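Local coordinates for alpha-1,2-mannosidase (Bacteroides thetaiotaomicron, PDB 2WW2) that hydrolyses alpha-mannosidic linkages with inversion of anomeric configuration, as a calcium-dependent glycoside hydrolase of family GH92, at the interface of chains A and B. Numbering follows the deposited sequence. Chains: chain A/B, Alpha-1,2-mannosidase.

The interface of chains A and B. Residues chain A 60, 97, 99; chain B 722-723.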
loop_
_atom_site.group_PDB
_atom_site.type_symbol
_atom_site.label_atom_id
_atom_site.label_comp_id
_atom_site.label_asym_id
_atom_site.label_seq_id
_atom_site.Cartn_x
_atom_site.Cartn_y
_atom_site.Cartn_z
ATOM N N LEU A 60 -1.968 -36.111 4.542
ATOM C CA LEU A 60 -1.444 -37.436 4.223
ATOM C C LEU A 60 -0.057 -37.558 4.841
ATOM O O LEU A 60 0.817 -36.730 4.578
ATOM C CB LEU A 60 -1.349 -37.637 2.712
ATOM C CG LEU A 60 -2.681 -37.562 1.932
ATOM C CD1 LEU A 60 -2.418 -37.595 0.419
ATOM C CD2 LEU A 60 -3.595 -38.711 2.335
ATOM N N LEU A 97 1.431 -42.722 1.672
ATOM C CA LEU A 97 0.609 -41.555 1.924
ATOM C C LEU A 97 -0.599 -42.033 2.689
ATOM O O LEU A 97 -1.483 -42.634 2.105
ATOM C CB LEU A 97 0.115 -40.964 0.602
ATOM C CG LEU A 97 1.043 -40.138 -0.285
ATOM C CD1 LEU A 97 1.687 -38.997 0.455
ATOM C CD2 LEU A 97 2.069 -41.039 -0.936
ATOM N N PRO A 99 -3.844 -41.153 5.123
ATOM C CA PRO A 99 -4.672 -40.035 5.578
ATOM C C PRO A 99 -4.885 -40.022 7.100
ATOM O O PRO A 99 -5.072 -41.081 7.715
ATOM C CB PRO A 99 -6.014 -40.220 4.829
ATOM C CG PRO A 99 -5.953 -41.557 4.144
ATOM C CD PRO A 99 -4.541 -42.094 4.225
ATOM N N GLN B 722 -7.098 -34.918 -1.102
ATOM C CA GLN B 722 -5.691 -34.750 -1.436
ATOM C C GLN B 722 -5.053 -35.986 -2.078
ATOM O O GLN B 722 -3.879 -35.951 -2.442
ATOM C CB GLN B 722 -4.908 -34.310 -0.197
ATOM C CG GLN B 722 -5.403 -32.971 0.363
ATOM C CD GLN B 722 -4.492 -32.425 1.444
ATOM O OE1 GLN B 722 -3.529 -33.083 1.843
ATOM N NE2 GLN B 722 -4.787 -31.223 1.924
ATOM N N GLN B 723 -5.820 -37.067 -2.213
ATOM C CA GLN B 723 -5.338 -38.289 -2.889
ATOM C C GLN B 723 -5.707 -38.314 -4.379
ATOM O O GLN B 723 -5.301 -39.220 -5.109
ATOM C CB GLN B 723 -5.871 -39.552 -2.185
ATOM C CG GLN B 723 -5.437 -39.666 -0.715
ATOM C CD GLN B 723 -5.993 -40.895 0.018
ATOM O OE1 GLN B 723 -7.155 -40.929 0.414
ATOM N NE2 GLN B 723 -5.158 -41.878 0.223
HETATM O O HOH W 1 -2.809 -41.956 -0.630
#
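A:Leu60 and B:Gln723 form the apolar core of this small patch, which illustrates how a glutamine can use its methylene stem and its amide for different kinds of contact. The leucine presents both methyls to B:Gln723 and runs at a slant across it. CD2 of A:Leu60 meets CG of B:Gln723, a methylene of the stem, at 3.7 Å. The other methyl, CD1 of A:Leu60, lies against the same methylene but also reaches back along the loop to the backbone carbonyl O of B:Gln722, 3.6 Å away. On this side the carbonyl meets a methyl carbon, in a van der Waals contact. CB of B:Gln722 also approaches this methyl.

The stem of B:Gln723 is straight (chi2 178°), which carries the amide past the leucine to A:Pro99. Here the last torsion (chi3 -77°) turns a face of the amide towards the proline ring, which crosses the side chain nearly at right angles. CG of A:Pro99 lies above the amide plane, displaced towards its outer end, 4.0 Å from both OE1 and NE2 of B:Gln723, in a loose contact without polar character.

A polar link in this patch runs through water. The amide nitrogen NE2 of B:Gln723 donates almost straight (171° at the hydrogen) to water 1; the 2.5 Å between NE2 and this water is shorter than usual and its exact length doubtful. Water 1 lies 3.1 Å from the backbone O of A:Leu97, bridging the chains, which would tend to limit rotation of the amide.

Altogether about 153 Å² of surface is hidden, where the N-terminal domain of one copy meets a loop near the C-terminus of another. Since the enzyme is a monomer, the patch most likely serves crystal packing rather than a functional assembly.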